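Local coordinates for glycosyl hydrolase family 2, TIM barrel domain protein (Faecalibacterium prausnitzii A2-165, PDB 6ED2) that probably hydrolyses beta-glucuronides, as expected of a gut bacterial beta-glucuronidase of glycosyl hydrolase family 2, at residues Arg47-Pro52 / Ala59-Asp64; Pro335-Asp340 / Glu361-Met366. All coordinates share one frame; numbering follows the deposited sequence.

Contact 1: Arg47-Pro52 / Ala59-Asp64; sequences RFSFDP and AGWALD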
loop_
_atom_site.group_PDB
_atom_site.type_symbol
_atom_site.label_atom_id
_atom_site.label_comp_id
_atom_site.label_asym_id
_atom_site.label_seq_id
_atom_site.Cartn_x
_atom_site.Cartn_y
_atom_site.Cartn_z
ATOM N N ARG A 47 -30.059 21.600 6.829
ATOM C CA ARG A 47 -29.726 22.369 5.640
ATOM C C ARG A 47 -28.492 23.225 5.919
ATOM O O ARG A 47 -28.175 23.549 7.065
ATOM C CB ARG A 47 -30.903 23.251 5.203
ATOM C CG ARG A 47 -32.245 22.531 5.043
ATOM C CD ARG A 47 -32.151 21.322 4.110
ATOM N NE ARG A 47 -31.697 21.688 2.760
ATOM C CZ ARG A 47 -31.485 20.808 1.780
ATOM N NH1 ARG A 47 -31.684 19.504 1.993
ATOM N NH2 ARG A 47 -31.064 21.225 0.590
ATOM N N PHE A 48 -27.805 23.604 4.850
ATOM C CA PHE A 48 -26.482 24.188 4.966
ATOM C C PHE A 48 -26.242 25.088 3.769
ATOM O O PHE A 48 -26.594 24.735 2.644
ATOM C CB PHE A 48 -25.407 23.083 5.046
ATOM C CG PHE A 48 -23.974 23.589 5.090
ATOM C CD1 PHE A 48 -23.285 23.640 6.294
ATOM C CD2 PHE A 48 -23.295 23.945 3.922
ATOM C CE1 PHE A 48 -21.944 24.067 6.346
ATOM C CE2 PHE A 48 -21.967 24.378 3.967
ATOM C CZ PHE A 48 -21.290 24.427 5.190
ATOM N N SER A 49 -25.626 26.241 4.014
ATOM C CA SER A 49 -25.232 27.112 2.924
ATOM C C SER A 49 -23.951 27.837 3.301
ATOM O O SER A 49 -23.827 28.338 4.422
ATOM C CB SER A 49 -26.327 28.135 2.598
ATOM O OG SER A 49 -25.940 28.861 1.454
ATOM N N PHE A 50 -23.002 27.875 2.367
ATOM C CA PHE A 50 -21.893 28.812 2.469
ATOM C C PHE A 50 -22.410 30.237 2.283
ATOM O O PHE A 50 -23.416 30.468 1.606
ATOM C CB PHE A 50 -20.822 28.502 1.416
ATOM C CG PHE A 50 -20.173 27.146 1.577
ATOM C CD1 PHE A 50 -19.392 26.862 2.687
ATOM C CD2 PHE A 50 -20.339 26.154 0.611
ATOM C CE1 PHE A 50 -18.795 25.610 2.841
ATOM C CE2 PHE A 50 -19.735 24.893 0.761
ATOM C CZ PHE A 50 -18.961 24.629 1.872
ATOM N N ASP A 51 -21.706 31.199 2.881
ATOM C CA ASP A 51 -22.053 32.624 2.798
ATOM C C ASP A 51 -20.784 33.418 2.495
ATOM O O ASP A 51 -20.269 34.139 3.356
ATOM C CB ASP A 51 -22.702 33.087 4.105
ATOM C CG ASP A 51 -23.313 34.502 4.031
ATOM O OD1 ASP A 51 -23.203 35.207 2.991
ATOM O OD2 ASP A 51 -23.910 34.901 5.057
ATOM N N PRO A 52 -20.241 33.294 1.278
ATOM C CA PRO A 52 -18.923 33.900 1.009
ATOM C C PRO A 52 -18.940 35.416 1.025
ATOM O O PRO A 52 -17.899 36.037 1.279
ATOM C CB PRO A 52 -18.554 33.355 -0.379
ATOM C CG PRO A 52 -19.863 33.029 -1.008
ATOM C CD PRO A 52 -20.738 32.528 0.122
ATOM N N ALA A 59 -29.643 39.904 4.407
ATOM C CA ALA A 59 -30.511 39.379 3.361
ATOM C C ALA A 59 -31.645 38.517 3.896
ATOM O O ALA A 59 -32.485 38.094 3.104
ATOM C CB ALA A 59 -29.702 38.577 2.339
ATOM N N GLY A 60 -31.707 38.253 5.197
ATOM C CA GLY A 60 -32.810 37.487 5.756
ATOM C C GLY A 60 -32.642 35.982 5.766
ATOM O O GLY A 60 -33.650 35.268 5.870
ATOM N N TRP A 61 -31.407 35.471 5.685
ATOM C CA TRP A 61 -31.188 34.021 5.674
ATOM C C TRP A 61 -31.619 33.349 6.971
ATOM O O TRP A 61 -31.895 32.142 6.971
ATOM C CB TRP A 61 -29.712 33.687 5.431
ATOM C CG TRP A 61 -29.199 34.033 4.079
ATOM C CD1 TRP A 61 -29.732 34.932 3.199
ATOM C CD2 TRP A 61 -28.035 33.483 3.442
ATOM N NE1 TRP A 61 -28.968 34.975 2.050
ATOM C CE2 TRP A 61 -27.922 34.096 2.175
ATOM C CE3 TRP A 61 -27.077 32.533 3.824
ATOM C CZ2 TRP A 61 -26.887 33.795 1.285
ATOM C CZ3 TRP A 61 -26.042 32.235 2.937
ATOM C CH2 TRP A 61 -25.961 32.861 1.680
ATOM N N ALA A 62 -31.652 34.082 8.085
ATOM C CA ALA A 62 -32.130 33.482 9.327
ATOM C C ALA A 62 -33.609 33.111 9.254
ATOM O O ALA A 62 -34.065 32.270 10.040
ATOM C CB ALA A 62 -31.887 34.429 10.501
ATOM N N LEU A 63 -34.360 33.721 8.334
ATOM C CA LEU A 63 -35.762 33.389 8.113
ATOM C C LEU A 63 -35.930 32.269 7.092
ATOM O O LEU A 63 -36.806 31.416 7.258
ATOM C CB LEU A 63 -36.533 34.628 7.662
ATOM C CG LEU A 63 -36.646 35.736 8.706
ATOM C CD1 LEU A 63 -36.971 37.070 8.047
ATOM C CD2 LEU A 63 -37.692 35.364 9.730
ATOM N N ASP A 64 -35.120 32.257 6.033
ATOM C CA ASP A 64 -34.939 31.052 5.229
ATOM C C ASP A 64 -33.683 31.194 4.387
ATOM O O ASP A 64 -33.394 32.275 3.864
ATOM C CB ASP A 64 -36.139 30.745 4.313
ATOM C CG ASP A 64 -36.475 29.241 4.268
ATOM O OD1 ASP A 64 -37.532 28.858 4.819
ATOM O OD2 ASP A 64 -35.687 28.437 3.707
#
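Ser-49 and Trp-61 lie where the two backbones draw nearest, their CA atoms 9.5 Å apart. No hydrogen bond crosses between the segments; the Trp-61 side chain bridges them. This lies in the sugar-binding beta-sandwich domain of family 2 glycosidases, where the loop after helix 56-59 packs on strand 38-51, and it illustrates how one large ring can span from a loop to a strand. Helix 56-59 ends in a Schellman motif at Gly-60, whose phi is positive, and Trp-61 follows at once. Asp-51 has CG anti to the backbone N (chi1 -170°), which carries its carboxylate over one face of the indole, the two planes 26° apart, with OD2 4.0 Å above the ring plane of Trp-61 and toward the rim. Asp-51 CB comes to 3.6 Å from Trp-61 CZ3. The same carboxylate accepts hydrogen bonds from Trp-94 NE1 and from the backbone N of Lys-55 and Gly-56. Replacing Asp-51 with an alanine would probably leave these three donors without their acceptor and uncover part of the indole face. At the ring's edge, in its plane, Phe-50 O stands 3.4 Å from Trp-61 CZ3, while that same oxygen accepts a 3.0 Å hydrogen bond from Ser-49 OG.

Contact 2: Pro335-Asp340 / Glu361-Met366; sequences PTVKRD and EEIYQM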
loop_
_atom_site.group_PDB
_atom_site.type_symbol
_atom_site.label_atom_id
_atom_site.label_comp_id
_atom_site.label_asym_id
_atom_site.label_seq_id
_atom_site.Cartn_x
_atom_site.Cartn_y
_atom_site.Cartn_z
ATOM N N PRO A 335 -19.555 4.758 17.510
ATOM C CA PRO A 335 -18.858 3.509 17.146
ATOM C C PRO A 335 -17.351 3.674 17.115
ATOM O O PRO A 335 -16.630 2.819 17.648
ATOM C CB PRO A 335 -19.450 3.165 15.767
ATOM C CG PRO A 335 -20.856 3.722 15.856
ATOM C CD PRO A 335 -20.641 5.066 16.562
ATOM N N THR A 336 -16.850 4.770 16.531
ATOM C CA THR A 336 -15.407 5.022 16.556
ATOM C C THR A 336 -14.898 5.161 17.987
ATOM O O THR A 336 -13.821 4.648 18.322
ATOM C CB THR A 336 -15.062 6.281 15.760
ATOM O OG1 THR A 336 -15.598 6.186 14.440
ATOM C CG2 THR A 336 -13.556 6.450 15.684
ATOM N N VAL A 337 -15.674 5.837 18.850
ATOM C CA VAL A 337 -15.267 6.016 20.244
ATOM C C VAL A 337 -15.150 4.669 20.949
ATOM O O VAL A 337 -14.166 4.399 21.657
ATOM C CB VAL A 337 -16.246 6.955 20.974
ATOM C CG1 VAL A 337 -15.914 7.008 22.455
ATOM C CG2 VAL A 337 -16.197 8.371 20.359
ATOM N N LYS A 338 -16.151 3.798 20.765
ATOM C CA LYS A 338 -16.094 2.470 21.370
ATOM C C LYS A 338 -14.879 1.702 20.871
ATOM O O LYS A 338 -14.118 1.135 21.658
ATOM C CB LYS A 338 -17.382 1.698 21.065
ATOM C CG LYS A 338 -17.385 0.243 21.551
ATOM C CD LYS A 338 -17.573 0.168 23.056
ATOM C CE LYS A 338 -17.286 -1.210 23.579
ATOM N NZ LYS A 338 -17.426 -1.277 25.046
ATOM N N ARG A 339 -14.681 1.676 19.555
ATOM C CA ARG A 339 -13.525 0.986 18.990
ATOM C C ARG A 339 -12.219 1.550 19.548
ATOM O O ARG A 339 -11.298 0.793 19.878
ATOM C CB ARG A 339 -13.567 1.094 17.462
ATOM C CG ARG A 339 -12.310 0.634 16.742
ATOM C CD ARG A 339 -12.162 -0.879 16.752
ATOM N NE ARG A 339 -11.058 -1.287 15.882
ATOM C CZ ARG A 339 -10.601 -2.531 15.781
ATOM N NH1 ARG A 339 -11.149 -3.500 16.502
ATOM N NH2 ARG A 339 -9.593 -2.809 14.961
ATOM N N ASP A 340 -12.126 2.876 19.681
ATOM C CA ASP A 340 -10.882 3.477 20.180
ATOM C C ASP A 340 -10.585 3.022 21.609
ATOM O O ASP A 340 -9.446 2.653 21.930
ATOM C CB ASP A 340 -10.954 5.008 20.091
ATOM C CG ASP A 340 -10.906 5.526 18.642
ATOM O OD1 ASP A 340 -10.775 4.700 17.706
ATOM O OD2 ASP A 340 -11.001 6.758 18.422
ATOM N N GLU A 361 -18.235 15.410 25.390
ATOM C CA GLU A 361 -18.481 14.852 26.717
ATOM C C GLU A 361 -18.538 13.329 26.692
ATOM O O GLU A 361 -18.087 12.674 27.639
ATOM C CB GLU A 361 -19.790 15.414 27.295
ATOM C CG GLU A 361 -19.828 16.932 27.553
ATOM C CD GLU A 361 -20.357 17.763 26.380
ATOM O OE1 GLU A 361 -20.012 17.469 25.207
ATOM O OE2 GLU A 361 -21.114 18.736 26.633
ATOM N N GLU A 362 -19.100 12.748 25.617
ATOM C CA GLU A 362 -19.296 11.299 25.552
ATOM C C GLU A 362 -17.985 10.525 25.684
ATOM O O GLU A 362 -17.974 9.405 26.208
ATOM C CB GLU A 362 -19.998 10.939 24.234
ATOM C CG GLU A 362 -21.461 11.368 24.189
ATOM C CD GLU A 362 -21.675 12.811 23.772
ATOM O OE1 GLU A 362 -20.733 13.655 23.836
ATOM O OE2 GLU A 362 -22.819 13.107 23.374
ATOM N N ILE A 363 -16.869 11.094 25.223
ATOM C CA ILE A 363 -15.581 10.415 25.373
ATOM C C ILE A 363 -15.160 10.348 26.847
ATOM O O ILE A 363 -14.606 9.337 27.298
ATOM C CB ILE A 363 -14.528 11.110 24.488
ATOM C CG1 ILE A 363 -14.874 10.882 23.009
ATOM C CG2 ILE A 363 -13.108 10.621 24.811
ATOM C CD1 ILE A 363 -14.148 11.795 22.055
ATOM N N TYR A 364 -15.414 11.412 27.627
ATOM C CA TYR A 364 -15.109 11.364 29.059
ATOM C C TYR A 364 -16.025 10.386 29.773
ATOM O O TYR A 364 -15.598 9.682 30.704
ATOM C CB TYR A 364 -15.257 12.746 29.713
ATOM C CG TYR A 364 -14.458 13.858 29.066
ATOM C CD1 TYR A 364 -13.282 14.329 29.658
ATOM C CD2 TYR A 364 -14.880 14.441 27.870
ATOM C CE1 TYR A 364 -12.535 15.362 29.061
ATOM C CE2 TYR A 364 -14.149 15.456 27.267
ATOM C CZ TYR A 364 -12.975 15.926 27.881
ATOM O OH TYR A 364 -12.249 16.932 27.287
ATOM N N GLN A 365 -17.299 10.359 29.375
ATOM C CA GLN A 365 -18.231 9.420 29.984
ATOM C C GLN A 365 -17.752 7.986 29.788
ATOM O O GLN A 365 -17.834 7.161 30.707
ATOM C CB GLN A 365 -19.627 9.626 29.396
ATOM C CG GLN A 365 -20.203 11.034 29.656
ATOM C CD GLN A 365 -21.497 11.291 28.876
ATOM O OE1 GLN A 365 -21.998 10.412 28.170
ATOM N NE2 GLN A 365 -22.045 12.488 29.016
ATOM N N MET A 366 -17.208 7.681 28.605
ATOM C CA MET A 366 -16.700 6.332 28.371
ATOM C C MET A 366 -15.431 6.082 29.172
ATOM O O MET A 366 -15.247 4.991 29.721
ATOM C CB MET A 366 -16.448 6.096 26.873
ATOM C CG MET A 366 -15.790 4.728 26.585
ATOM S SD MET A 366 -16.293 3.854 25.068
ATOM C CE MET A 366 -18.044 3.644 25.408
#
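Val-337, Ile-363 and Met-366 meet with no flat side chain of segments 335-340 and 361-366 between them; the flat groups of both segments serve other surroundings. The ring of Tyr-364 has the carbonyl oxygen of Glu-361 at its edge, in plane, and meets His-430 with the planes about 20° apart, while its OH is hydrogen-bonded with Asp-376 OD1 and Tyr-359 N. The carboxylate of Asp-340 is held by salt bridges to Arg-321 and Arg-606. Just beyond segment 335-340, Phe-341 packs on both Ile-363 and Met-366.

The short axes come within 10.7 Å of each other and run in broadly the same direction, 34° apart. Val-337 offers both its methyls to one methylene: Ile-363 CG1 lies 3.9 Å from Val-337 CG2 and 4.0 Å from Val-337 CG1, as the two side chains pass at a slant. Met-366 joins one turn later; with CG anti to the backbone N (chi1 175°) its chain bends at chi2 and chi3. The sulfur thereby settles against the backbone, with Met-366 SD 4.0 Å from Lys-338 CA and 4.1 Å from Val-337 O. Val-337 CG1 is also 4.1 Å from Met-366 SD, the two side chains sliding past each other in opposite directions. Beyond the bend, Met-366 CE lies 4.2 Å from Lys-338 CD, alongside the aliphatic part of the lysine, whose NZ gives a hydrogen bond to Ser-70 O of the second subunit.

No hydrogen bond crosses between the segments; the contact is van der Waals. Two neighbouring helices running the same way, the connections of successive beta-alpha-beta crossovers (312-320 to 351-353, then 351-353 to 373-377), are the hallmark of the outer layer of a TIM, or (beta/alpha)8, barrel.

In the fold
From the N terminus the chain runs along strand 38-51, turns through the short helix 56-59, and contact 1 closes this small loop before strand 69-73 joins the same sheet. Contact 2 opens much later, after the four-stranded sheet formed between residues 238 and 295 and after strand 312-320, and closes a longer loop: from helix 334-347 through strand 351-353 to helix 361-370. The two are in series, neither nesting nor crossing, with centres 33 Å apart and no touch between them. Contact 1 joins a loop to a strand of the sugar-binding sheet; contact 2 joins two neighbouring helices of the barrel. Across the assembly the two domains nevertheless meet: Lys-338 and Met-366 reach strand 69-73 of the second subunit.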